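Local coordinates for protein 2,5-dihydroxypyridine 5,6-dioxygenase (Pseudomonas putida KT2440, PDB 7CUP) that catalyses the iron-dependent dioxygenolytic ring cleavage of 2,5-dihydroxypyridine between carbons 5 and 6, giving N-formylmaleamate in the aerobic breakdown of nicotinate, at residues A[29-34]-A[56-61]; A[96-101]-A[120-125]; A[77-82]-A[104-109]; A[90-95]-A[110-115]. One frame throughout, in Å; residues are numbered along the deposited sequence.

Contact 1. Residues A[29-34]-A[56-61]; sequences VLKSHY and AVELPA
V29, L30 and K31 pair in parallel with A56, V57 and E58, their short strand axes 4.6 Å apart and inclined by 20°. V57 N donates to V29 O, V57 O takes K31 N, and L59 N continues the alternation to K31 O. S32 then carries the pairing on with its side chain: OG, anti to the backbone N (chi1 -168°), donates to L59 O at 2.8 Å. On the face carrying L30 and V57, branched apolar groups suit the buried setting, and L30 CD1 packs 3.8 Å from L59 CG. On the other face K31 and E58 run aslant, K31 NZ and E58 OE1 being opposite charges 4.3 Å apart, too far for direct pairing. The methyl of A61 suits its place: CB meets the edges of two rings, 3.5 Å from H33 CE1 and slightly farther from Y34 CE2. One water joins H33 ND1 to A61 N. Helix 37-49 connects the two strands along the chain, making a beta-alpha-beta unit. That helix packs on V29 and A56, L91 of helix 85-92 meets L30 and V57, strand 96-99 adjoins strand 26-31, and an antiparallel strand of the second subunit continues the sheet beyond A56 and E58.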
loop_
_atom_site.group_PDB
_atom_site.type_symbol
_atom_site.label_atom_id
_atom_site.label_comp_id
_atom_site.label_asym_id
_atom_site.label_seq_id
_atom_site.Cartn_x
_atom_site.Cartn_y
_atom_site.Cartn_z
ATOM N N VAL A 29 16.023 -11.835 10.289
ATOM C CA VAL A 29 15.321 -12.029 8.995
ATOM C C VAL A 29 15.914 -11.015 8.020
ATOM O O VAL A 29 15.721 -9.804 8.218
ATOM C CB VAL A 29 13.792 -11.922 9.106
ATOM C CG1 VAL A 29 13.157 -12.189 7.747
ATOM C CG2 VAL A 29 13.248 -12.880 10.147
ATOM N N LEU A 30 16.710 -11.522 7.079
ATOM C CA LEU A 30 17.428 -10.714 6.062
ATOM C C LEU A 30 16.521 -10.525 4.847
ATOM O O LEU A 30 15.977 -11.532 4.317
ATOM C CB LEU A 30 18.701 -11.436 5.667
ATOM C CG LEU A 30 19.457 -10.755 4.535
ATOM C CD1 LEU A 30 19.863 -9.325 4.905
ATOM C CD2 LEU A 30 20.644 -11.602 4.146
ATOM N N LYS A 31 16.334 -9.286 4.440
ATOM C CA LYS A 31 15.453 -8.984 3.282
ATOM C C LYS A 31 16.032 -7.837 2.461
ATOM O O LYS A 31 16.912 -7.128 2.960
ATOM C CB LYS A 31 14.041 -8.614 3.761
ATOM C CG LYS A 31 13.984 -7.416 4.690
ATOM C CD LYS A 31 12.579 -7.017 5.043
ATOM C CE LYS A 31 12.510 -5.730 5.822
ATOM N NZ LYS A 31 11.102 -5.299 5.942
ATOM N N SER A 32 15.498 -7.666 1.252
ATOM C CA SER A 32 15.748 -6.514 0.349
ATOM C C SER A 32 14.410 -6.090 -0.264
ATOM O O SER A 32 13.405 -6.650 0.141
ATOM C CB SER A 32 16.798 -6.873 -0.693
ATOM O OG SER A 32 17.239 -5.708 -1.383
ATOM N N HIS A 33 14.371 -5.111 -1.174
ATOM C CA HIS A 33 13.070 -4.539 -1.632
ATOM C C HIS A 33 12.239 -5.602 -2.377
ATOM O O HIS A 33 11.020 -5.535 -2.353
ATOM C CB HIS A 33 13.286 -3.312 -2.513
ATOM C CG HIS A 33 13.694 -3.658 -3.901
ATOM N ND1 HIS A 33 15.025 -3.641 -4.292
ATOM C CD2 HIS A 33 12.974 -4.011 -4.986
ATOM C CE1 HIS A 33 15.089 -3.995 -5.572
ATOM N NE2 HIS A 33 13.853 -4.238 -6.011
ATOM N N TYR A 34 12.874 -6.608 -2.971
ATOM C CA TYR A 34 12.204 -7.640 -3.792
ATOM C C TYR A 34 11.795 -8.866 -2.961
ATOM O O TYR A 34 11.234 -9.801 -3.550
ATOM C CB TYR A 34 13.144 -8.033 -4.931
ATOM C CG TYR A 34 14.515 -8.487 -4.485
ATOM C CD1 TYR A 34 14.755 -9.827 -4.211
ATOM C CD2 TYR A 34 15.585 -7.600 -4.362
ATOM C CE1 TYR A 34 16.007 -10.272 -3.814
ATOM C CE2 TYR A 34 16.854 -8.048 -4.026
ATOM C CZ TYR A 34 17.051 -9.376 -3.705
ATOM O OH TYR A 34 18.275 -9.852 -3.326
ATOM N N ALA A 56 14.753 -7.698 11.868
ATOM C CA ALA A 56 14.939 -7.736 10.399
ATOM C C ALA A 56 16.133 -6.856 10.025
ATOM O O ALA A 56 16.396 -5.813 10.675
ATOM C CB ALA A 56 13.668 -7.311 9.690
ATOM N N VAL A 57 16.898 -7.327 9.044
ATOM C CA VAL A 57 17.991 -6.582 8.384
ATOM C C VAL A 57 17.603 -6.422 6.923
ATOM O O VAL A 57 17.321 -7.444 6.290
ATOM C CB VAL A 57 19.328 -7.315 8.534
ATOM C CG1 VAL A 57 20.421 -6.544 7.830
ATOM C CG2 VAL A 57 19.653 -7.517 9.998
ATOM N N GLU A 58 17.520 -5.178 6.462
ATOM C CA GLU A 58 17.229 -4.861 5.057
ATOM C C GLU A 58 18.500 -4.300 4.443
ATOM O O GLU A 58 19.041 -3.328 4.961
ATOM C CB GLU A 58 16.056 -3.897 4.900
ATOM C CG GLU A 58 15.814 -3.595 3.451
ATOM C CD GLU A 58 14.447 -3.064 3.080
ATOM O OE1 GLU A 58 13.753 -2.504 3.988
ATOM O OE2 GLU A 58 14.096 -3.207 1.854
ATOM N N LEU A 59 18.926 -4.908 3.357
ATOM C CA LEU A 59 20.046 -4.424 2.522
ATOM C C LEU A 59 19.469 -3.845 1.231
ATOM O O LEU A 59 18.534 -4.396 0.658
ATOM C CB LEU A 59 20.967 -5.606 2.216
ATOM C CG LEU A 59 21.618 -6.272 3.428
ATOM C CD1 LEU A 59 22.599 -7.329 3.004
ATOM C CD2 LEU A 59 22.314 -5.242 4.288
ATOM N N PRO A 60 20.070 -2.765 0.709
ATOM C CA PRO A 60 19.845 -2.345 -0.669
ATOM C C PRO A 60 20.185 -3.486 -1.633
ATOM O O PRO A 60 21.175 -4.210 -1.399
ATOM C CB PRO A 60 20.869 -1.203 -0.874
ATOM C CG PRO A 60 21.232 -0.731 0.520
ATOM C CD PRO A 60 21.100 -1.966 1.383
ATOM N N ALA A 61 19.355 -3.655 -2.657
ATOM C CA ALA A 61 19.550 -4.644 -3.735
ATOM C C ALA A 61 20.889 -4.386 -4.403
ATOM O O ALA A 61 21.200 -3.203 -4.718
ATOM C CB ALA A 61 18.436 -4.558 -4.738
HETATM O O HOH W 1 16.836 -2.159 -2.608
#

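Contact 2. Residues A[96-101]-A[120-125]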
loop_
_atom_site.group_PDB
_atom_site.type_symbol
_atom_site.label_atom_id
_atom_site.label_comp_id
_atom_site.label_asym_id
_atom_site.label_seq_id
_atom_site.Cartn_x
_atom_site.Cartn_y
_atom_site.Cartn_z
ATOM N N LEU A 96 20.607 -17.579 14.073
ATOM C CA LEU A 96 20.058 -18.102 12.796
ATOM C C LEU A 96 19.639 -16.912 11.938
ATOM O O LEU A 96 19.019 -15.970 12.488
ATOM C CB LEU A 96 18.859 -19.007 13.079
ATOM C CG LEU A 96 18.274 -19.680 11.827
ATOM C CD1 LEU A 96 18.030 -21.172 12.057
ATOM C CD2 LEU A 96 16.990 -19.021 11.403
ATOM N N VAL A 97 20.017 -16.915 10.667
ATOM C CA VAL A 97 19.559 -15.898 9.675
ATOM C C VAL A 97 18.549 -16.603 8.780
ATOM O O VAL A 97 18.881 -17.724 8.331
ATOM C CB VAL A 97 20.743 -15.335 8.866
ATOM C CG1 VAL A 97 20.266 -14.408 7.752
ATOM C CG2 VAL A 97 21.730 -14.628 9.790
ATOM N N VAL A 98 17.333 -16.047 8.650
ATOM C CA VAL A 98 16.386 -16.446 7.570
ATOM C C VAL A 98 16.679 -15.539 6.389
ATOM O O VAL A 98 16.382 -14.365 6.475
ATOM C CB VAL A 98 14.918 -16.308 7.982
ATOM C CG1 VAL A 98 14.026 -16.701 6.832
ATOM C CG2 VAL A 98 14.624 -17.129 9.224
ATOM N N ASP A 99 17.247 -16.066 5.327
ATOM C CA ASP A 99 17.579 -15.256 4.136
ATOM C C ASP A 99 16.400 -15.312 3.153
ATOM O O ASP A 99 16.151 -16.360 2.546
ATOM C CB ASP A 99 18.920 -15.755 3.598
ATOM C CG ASP A 99 19.348 -15.099 2.307
ATOM O OD1 ASP A 99 18.667 -14.120 1.903
ATOM O OD2 ASP A 99 20.314 -15.613 1.704
ATOM N N THR A 100 15.706 -14.192 2.979
ATOM C CA THR A 100 14.634 -14.007 1.971
ATOM C C THR A 100 15.126 -13.140 0.815
ATOM O O THR A 100 14.272 -12.691 0.033
ATOM C CB THR A 100 13.399 -13.362 2.607
ATOM O OG1 THR A 100 13.662 -11.996 2.957
ATOM C CG2 THR A 100 12.947 -14.088 3.848
ATOM N N MET A 101 16.434 -12.932 0.653
ATOM C CA MET A 101 16.964 -12.093 -0.464
ATOM C C MET A 101 17.992 -12.853 -1.327
ATOM O O MET A 101 18.361 -12.288 -2.378
ATOM C CB MET A 101 17.580 -10.782 0.045
ATOM C CG MET A 101 18.947 -10.917 0.654
ATOM S SD MET A 101 19.672 -9.290 1.060
ATOM C CE MET A 101 20.476 -8.871 -0.470
ATOM N N LEU A 120 19.294 -20.206 7.012
ATOM C CA LEU A 120 18.206 -20.890 6.262
ATOM C C LEU A 120 17.762 -19.991 5.104
ATOM O O LEU A 120 17.273 -18.910 5.359
ATOM C CB LEU A 120 17.033 -21.179 7.197
ATOM C CG LEU A 120 15.880 -21.935 6.539
ATOM C CD1 LEU A 120 16.338 -23.299 6.054
ATOM C CD2 LEU A 120 14.721 -22.070 7.492
ATOM N N LEU A 121 17.952 -20.434 3.866
ATOM C CA LEU A 121 17.444 -19.727 2.667
ATOM C C LEU A 121 15.973 -20.114 2.489
ATOM O O LEU A 121 15.643 -21.308 2.669
ATOM C CB LEU A 121 18.292 -20.089 1.450
ATOM C CG LEU A 121 17.795 -19.479 0.146
ATOM C CD1 LEU A 121 17.920 -17.968 0.160
ATOM C CD2 LEU A 121 18.515 -20.081 -1.049
ATOM N N ALA A 122 15.098 -19.130 2.235
ATOM C CA ALA A 122 13.634 -19.333 2.080
ATOM C C ALA A 122 13.114 -18.275 1.098
ATOM O O ALA A 122 12.815 -17.167 1.557
ATOM C CB ALA A 122 12.911 -19.248 3.418
ATOM N N VAL A 123 13.074 -18.598 -0.200
ATOM C CA VAL A 123 12.755 -17.586 -1.242
ATOM C C VAL A 123 11.684 -18.129 -2.191
ATOM O O VAL A 123 11.054 -17.290 -2.886
ATOM C CB VAL A 123 14.012 -17.129 -1.995
ATOM C CG1 VAL A 123 14.844 -16.211 -1.128
ATOM C CG2 VAL A 123 14.837 -18.290 -2.542
ATOM N N GLU A 124 11.469 -19.446 -2.204
ATOM C CA GLU A 124 10.464 -20.050 -3.108
ATOM C C GLU A 124 9.093 -19.624 -2.612
ATOM O O GLU A 124 8.913 -19.283 -1.438
ATOM C CB GLU A 124 10.565 -21.576 -3.186
ATOM C CG GLU A 124 11.800 -22.088 -3.888
ATOM C CD GLU A 124 11.964 -21.758 -5.360
ATOM O OE1 GLU A 124 11.784 -22.671 -6.168
ATOM O OE2 GLU A 124 12.403 -20.616 -5.676
ATOM N N PRO A 125 8.085 -19.623 -3.512
ATOM C CA PRO A 125 6.718 -19.260 -3.136
ATOM C C PRO A 125 6.143 -20.126 -2.011
ATOM O O PRO A 125 6.447 -21.317 -1.901
ATOM C CB PRO A 125 5.904 -19.494 -4.428
ATOM C CG PRO A 125 6.904 -19.584 -5.559
ATOM C CD PRO A 125 8.209 -20.010 -4.926
#
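V98 and D99 lie parallel to L120 and L121 within the beta-alpha-beta unit formed by strand 96-99, helix 107-114 and strand 118-121, in the interior of the five-stranded parallel sheet. L120 N donates to V97 O at 2.8 Å, D99 N returns a bond to L120 O, and A122 N reaches D99 O at 3.0 Å just past the paired residues. V98, L120 and A122 turn their apolar side chains to one face, where F12 and V15 of helix 5-18 pack on them; A122 CB lies 4.4 Å from V98 CG1, a loose contact. On the other face D99, its CG anti to the backbone N (chi1 175°), stands beside L121 and points the same way. L121 CD1 touches D99 O at 3.4 Å and D99 OD2 at 3.7 Å, and the leucine also meets W187 and H189 of strand 187-189. Farther on, V123 CG1 lies 3.6 Å from T100 C, while T100 OG1 bonds to L30 O of the next strand. D99 OD1 accepts M101 N at 2.8 Å, closing an Asx turn. M102 N shares the same oxygen, and L103 N binds OD2. An aspartate thus suits the strand end: its buried carboxylate is gripped by three backbone N-H groups, which probably stabilise its negative charge and fix the path of the chain leading to helix 107-114.

Contact 3. Residues A[77-82]-A[104-109]; sequences GDTALT and LHSPEQ
T79 and L81 pack against L104 and E108 chiefly by apolar contact. T79 CG2 touches L104 CB at 4.1 Å. The side chains of L81 and E108 pass alongside each other in opposite senses, their CB atoms 3.8 Å apart, so it is the aliphatic base of the glutamate that covers the leucine. The chain of E108 then bends (chi2 79°), and its OE2 lies 3.7 Å from T82 CA, close to the turn but not bonded to T82 OG1.

The hydrogen bonds shape each segment from within. T79 OG1, set between the backbone N and the carbonyl carbon (chi1 79°), accepts L81 N at 3.1 Å in an ST turn. T82 OG1 in return takes T79 N at 3.0 Å, and T82 N bonds to T79 O across the type I turn. An alanine in place of T79 would probably leave L81 N without its turn partner and open a gap beside L104 CB. In the other segment S106, whose short hydroxyl side chain suits capping, accepts Q109 N through OG at 3.3 Å; its own bond to L104 O is weak.

This is the N-cap of helix 107-114, and E108 stands in the first turn, where the helix dipole would probably favour a negative charge. The loop before helix 85-92 lies against this helix start, and the L104 side chain is about 10 Å from the bound iron.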
loop_
_atom_site.group_PDB
_atom_site.type_symbol
_atom_site.label_atom_id
_atom_site.label_comp_id
_atom_site.label_asym_id
_atom_site.label_seq_id
_atom_site.Cartn_x
_atom_site.Cartn_y
_atom_site.Cartn_z
ATOM N N GLY A 77 28.434 -13.173 -8.573
ATOM C CA GLY A 77 29.478 -12.160 -8.379
ATOM C C GLY A 77 29.493 -11.658 -6.960
ATOM O O GLY A 77 29.247 -12.450 -6.045
ATOM N N ASP A 78 29.773 -10.366 -6.817
ATOM C CA ASP A 78 29.646 -9.635 -5.544
ATOM C C ASP A 78 28.187 -9.750 -5.127
ATOM O O ASP A 78 27.339 -10.188 -5.937
ATOM C CB ASP A 78 30.149 -8.198 -5.694
ATOM C CG ASP A 78 31.638 -8.126 -5.988
ATOM O OD1 ASP A 78 32.307 -9.161 -5.893
ATOM O OD2 ASP A 78 32.108 -7.041 -6.344
ATOM N N THR A 79 27.945 -9.473 -3.862
ATOM C CA THR A 79 26.609 -9.449 -3.238
ATOM C C THR A 79 26.504 -8.167 -2.416
ATOM O O THR A 79 27.481 -7.388 -2.354
ATOM C CB THR A 79 26.344 -10.696 -2.368
ATOM O OG1 THR A 79 26.994 -10.585 -1.094
ATOM C CG2 THR A 79 26.775 -11.989 -3.021
ATOM N N ALA A 80 25.379 -7.996 -1.742
ATOM C CA ALA A 80 25.106 -6.802 -0.933
ATOM C C ALA A 80 26.045 -6.829 0.272
ATOM O O ALA A 80 26.282 -5.777 0.856
ATOM C CB ALA A 80 23.645 -6.743 -0.572
ATOM N N LEU A 81 26.654 -7.970 0.574
ATOM C CA LEU A 81 27.625 -8.056 1.691
ATOM C C LEU A 81 29.016 -7.615 1.265
ATOM O O LEU A 81 29.831 -7.339 2.176
ATOM C CB LEU A 81 27.664 -9.482 2.233
ATOM C CG LEU A 81 26.475 -9.851 3.110
ATOM C CD1 LEU A 81 26.727 -11.194 3.746
ATOM C CD2 LEU A 81 26.200 -8.788 4.172
ATOM N N THR A 82 29.315 -7.546 -0.027
ATOM C CA THR A 82 30.705 -7.241 -0.457
ATOM C C THR A 82 31.060 -5.851 0.075
ATOM O O THR A 82 30.277 -4.942 -0.193
ATOM C CB THR A 82 30.902 -7.330 -1.973
ATOM O OG1 THR A 82 30.431 -8.631 -2.343
ATOM C CG2 THR A 82 32.348 -7.124 -2.373
ATOM N N LEU A 104 24.161 -15.016 -2.281
ATOM C CA LEU A 104 24.892 -16.078 -2.999
ATOM C C LEU A 104 26.083 -16.516 -2.131
ATOM O O LEU A 104 26.554 -15.679 -1.284
ATOM C CB LEU A 104 25.292 -15.515 -4.359
ATOM C CG LEU A 104 24.133 -15.316 -5.329
ATOM C CD1 LEU A 104 24.671 -15.036 -6.724
ATOM C CD2 LEU A 104 23.202 -16.528 -5.348
ATOM N N HIS A 105 26.486 -17.789 -2.248
ATOM C CA HIS A 105 27.682 -18.328 -1.545
ATOM C C HIS A 105 28.826 -17.347 -1.811
ATOM O O HIS A 105 29.015 -16.987 -2.951
ATOM C CB HIS A 105 27.975 -19.781 -1.963
ATOM C CG HIS A 105 26.968 -20.777 -1.478
ATOM N ND1 HIS A 105 25.705 -20.410 -1.036
ATOM C CD2 HIS A 105 27.012 -22.127 -1.406
ATOM C CE1 HIS A 105 25.024 -21.491 -0.706
ATOM N NE2 HIS A 105 25.801 -22.555 -0.919
ATOM N N SER A 106 29.483 -16.825 -0.782
ATOM C CA SER A 106 30.503 -15.764 -0.941
ATOM C C SER A 106 31.487 -15.844 0.209
ATOM O O SER A 106 31.179 -16.445 1.237
ATOM C CB SER A 106 29.847 -14.431 -1.022
ATOM O OG SER A 106 29.111 -14.155 0.158
ATOM N N PRO A 107 32.691 -15.248 0.088
ATOM C CA PRO A 107 33.610 -15.201 1.221
ATOM C C PRO A 107 32.897 -14.645 2.471
ATOM O O PRO A 107 33.139 -15.160 3.559
ATOM C CB PRO A 107 34.794 -14.323 0.762
ATOM C CG PRO A 107 34.372 -13.745 -0.590
ATOM C CD PRO A 107 33.247 -14.618 -1.117
ATOM N N GLU A 108 31.998 -13.669 2.307
ATOM C CA GLU A 108 31.373 -12.953 3.458
ATOM C C GLU A 108 30.354 -13.865 4.158
ATOM O O GLU A 108 30.340 -13.900 5.400
ATOM C CB GLU A 108 30.732 -11.642 3.014
ATOM C CG GLU A 108 31.735 -10.622 2.485
ATOM C CD GLU A 108 32.205 -10.864 1.060
ATOM O OE1 GLU A 108 31.781 -11.864 0.459
ATOM O OE2 GLU A 108 32.962 -10.041 0.556
ATOM N N GLN A 109 29.547 -14.587 3.395
ATOM C CA GLN A 109 28.600 -15.603 3.905
ATOM C C GLN A 109 29.379 -16.716 4.617
ATOM O O GLN A 109 28.900 -17.195 5.659
ATOM C CB GLN A 109 27.724 -16.177 2.787
ATOM C CG GLN A 109 26.924 -17.377 3.257
ATOM C CD GLN A 109 25.806 -17.838 2.353
ATOM O OE1 GLN A 109 24.760 -17.186 2.237
ATOM N NE2 GLN A 109 25.985 -19.021 1.774
#

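Contact 4. Residues A[90-95]-A[110-115]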
loop_
_atom_site.group_PDB
_atom_site.type_symbol
_atom_site.label_atom_id
_atom_site.label_comp_id
_atom_site.label_asym_id
_atom_site.label_seq_id
_atom_site.Cartn_x
_atom_site.Cartn_y
_atom_site.Cartn_z
ATOM N N ALA A 90 25.956 -7.635 11.588
ATOM C CA ALA A 90 24.552 -7.554 12.048
ATOM C C ALA A 90 23.910 -8.932 11.910
ATOM O O ALA A 90 23.095 -9.316 12.775
ATOM C CB ALA A 90 23.804 -6.480 11.287
ATOM N N LEU A 91 24.342 -9.702 10.925
ATOM C CA LEU A 91 23.870 -11.095 10.716
ATOM C C LEU A 91 24.639 -12.056 11.633
ATOM O O LEU A 91 23.999 -12.953 12.192
ATOM C CB LEU A 91 24.052 -11.446 9.242
ATOM C CG LEU A 91 23.258 -10.562 8.282
ATOM C CD1 LEU A 91 23.561 -10.929 6.844
ATOM C CD2 LEU A 91 21.759 -10.668 8.527
ATOM N N GLU A 92 25.954 -11.877 11.784
ATOM C CA GLU A 92 26.802 -12.687 12.715
ATOM C C GLU A 92 26.300 -12.606 14.158
ATOM O O GLU A 92 26.515 -13.569 14.921
ATOM C CB GLU A 92 28.252 -12.212 12.641
ATOM C CG GLU A 92 28.895 -12.635 11.360
ATOM C CD GLU A 92 30.331 -12.179 11.208
ATOM O OE1 GLU A 92 30.859 -11.494 12.096
ATOM O OE2 GLU A 92 30.916 -12.543 10.206
ATOM N N ALA A 93 25.660 -11.496 14.519
ATOM C CA ALA A 93 25.049 -11.292 15.856
ATOM C C ALA A 93 23.993 -12.352 16.128
ATOM O O ALA A 93 23.827 -12.702 17.289
ATOM C CB ALA A 93 24.459 -9.902 15.973
ATOM N N ALA A 94 23.281 -12.823 15.099
ATOM C CA ALA A 94 22.139 -13.755 15.232
ATOM C C ALA A 94 22.634 -15.190 15.434
ATOM O O ALA A 94 23.716 -15.543 14.920
ATOM C CB ALA A 94 21.268 -13.668 13.998
ATOM N N ASP A 95 21.812 -16.048 16.037
ATOM C CA ASP A 95 22.080 -17.507 16.018
ATOM C C ASP A 95 21.692 -18.071 14.643
ATOM O O ASP A 95 22.379 -18.953 14.126
ATOM C CB ASP A 95 21.352 -18.196 17.161
ATOM C CG ASP A 95 21.909 -17.753 18.506
ATOM O OD1 ASP A 95 23.087 -18.074 18.788
ATOM O OD2 ASP A 95 21.183 -17.044 19.212
ATOM N N GLU A 110 30.503 -17.139 4.047
ATOM C CA GLU A 110 31.388 -18.176 4.618
ATOM C C GLU A 110 31.873 -17.721 5.995
ATOM O O GLU A 110 31.834 -18.524 6.926
ATOM C CB GLU A 110 32.558 -18.430 3.667
ATOM C CG GLU A 110 33.459 -19.540 4.138
ATOM C CD GLU A 110 32.864 -20.928 3.983
ATOM O OE1 GLU A 110 33.650 -21.897 4.069
ATOM O OE2 GLU A 110 31.628 -21.050 3.750
ATOM N N GLN A 111 32.254 -16.453 6.123
ATOM C CA GLN A 111 32.701 -15.843 7.403
ATOM C C GLN A 111 31.545 -15.841 8.414
ATOM O O GLN A 111 31.788 -16.191 9.585
ATOM C CB GLN A 111 33.277 -14.462 7.133
ATOM C CG GLN A 111 34.697 -14.523 6.585
ATOM C CD GLN A 111 35.074 -13.206 5.956
ATOM O OE1 GLN A 111 34.605 -12.149 6.369
ATOM N NE2 GLN A 111 35.909 -13.254 4.931
ATOM N N ILE A 112 30.312 -15.535 7.984
ATOM C CA ILE A 112 29.123 -15.619 8.887
ATOM C C ILE A 112 29.026 -17.042 9.445
ATOM O O ILE A 112 28.929 -17.186 10.654
ATOM C CB ILE A 112 27.807 -15.163 8.208
ATOM C CG1 ILE A 112 27.903 -13.720 7.714
ATOM C CG2 ILE A 112 26.637 -15.355 9.168
ATOM C CD1 ILE A 112 26.757 -13.284 6.843
ATOM N N LEU A 113 29.008 -18.059 8.593
ATOM C CA LEU A 113 28.852 -19.486 9.008
ATOM C C LEU A 113 30.008 -19.934 9.940
ATOM O O LEU A 113 29.770 -20.658 10.943
ATOM C CB LEU A 113 28.799 -20.329 7.726
ATOM C CG LEU A 113 27.601 -20.063 6.805
ATOM C CD1 LEU A 113 27.687 -20.917 5.551
ATOM C CD2 LEU A 113 26.292 -20.332 7.530
ATOM N N LYS A 114 31.221 -19.497 9.620
ATOM C CA LYS A 114 32.457 -19.726 10.414
ATOM C C LYS A 114 32.269 -19.168 11.834
ATOM O O LYS A 114 32.835 -19.741 12.753
ATOM C CB LYS A 114 33.638 -19.085 9.677
ATOM C CG LYS A 114 35.014 -19.586 10.072
ATOM C CD LYS A 114 36.136 -18.708 9.565
ATOM C CE LYS A 114 37.491 -19.123 10.111
ATOM N NZ LYS A 114 38.236 -17.955 10.639
ATOM N N THR A 115 31.497 -18.099 12.056
ATOM C CA THR A 115 31.287 -17.607 13.445
ATOM C C THR A 115 30.417 -18.591 14.233
ATOM O O THR A 115 30.338 -18.387 15.426
ATOM C CB THR A 115 30.601 -16.236 13.563
ATOM O OG1 THR A 115 29.242 -16.375 13.128
ATOM C CG2 THR A 115 31.302 -15.122 12.815
#
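L91 begins the contact from helix 85-92, its CD1 meeting I112 CD1 of helix 107-114 at 4.0 Å. The two branched side chains cross at a slant, and both are buried, as suits apolar residues turned to the sheet: L91 also rests on L30 and V57, I112 on I119.

E92 follows and carries much of the remaining contact. Its chain is extended beyond CG (chi2 179°), which carries CD out to T115, whose side chain it meets at about a right angle. CG lies against I112 CG1 at 3.9 Å, and T115 CG2 sits over the flat face of the carboxylate, 3.5 Å from E92 CD. The oxygens have their polar partners elsewhere: OE2 accepts Q88 NE2, which also serves Q111 OE1, while OE1 and R89 NE form a long, weak ion pair. An alanine in place of E92 would probably leave Q88 NE2 without one of its acceptors and uncover I112 CG1 and the methyl of T115. T115 is itself held in place, since OG1 donates to I112 O at 2.6 Å in the carbonyl plane, and T115 N shares that oxygen.

Beyond E92, A93 packs on R89 of the second subunit, A94 N bonds back to L91 O at 3.0 Å, and D95 OD2 accepts S26 N.

Across the two segments the helices are therefore joined by dispersion, leucine to isoleucine on the inner side and glutamate methylene to isoleucine and threonine farther out, while the charge of E92 is probably eased by Q88.

The four contacts share one parallel-sheet domain. Contacts 1 and 2, with centres about 11 Å apart, lie on neighbouring strands and are tied by a probable hydrogen bond from Y34 OH to M101 O (2.6 Å) and by L30 CG packing on M101 SD (3.8 Å). Contacts 3 and 4 both use helix 107-114 and meet where L81 CD1 touches I112 CD1 at 3.7 Å. A80 links contact 3 to both strand pairs, touching L59 and M101, while V97 CG2, 3.7 Å from L91 O, joins contact 2 to contact 4. Contacts 3 and 2 approach the iron site, the side chains of L104 and L121 lying about 10 Å and 12 Å from the metal; contacts 1 and 4 lie away from it, and both touch the second subunit.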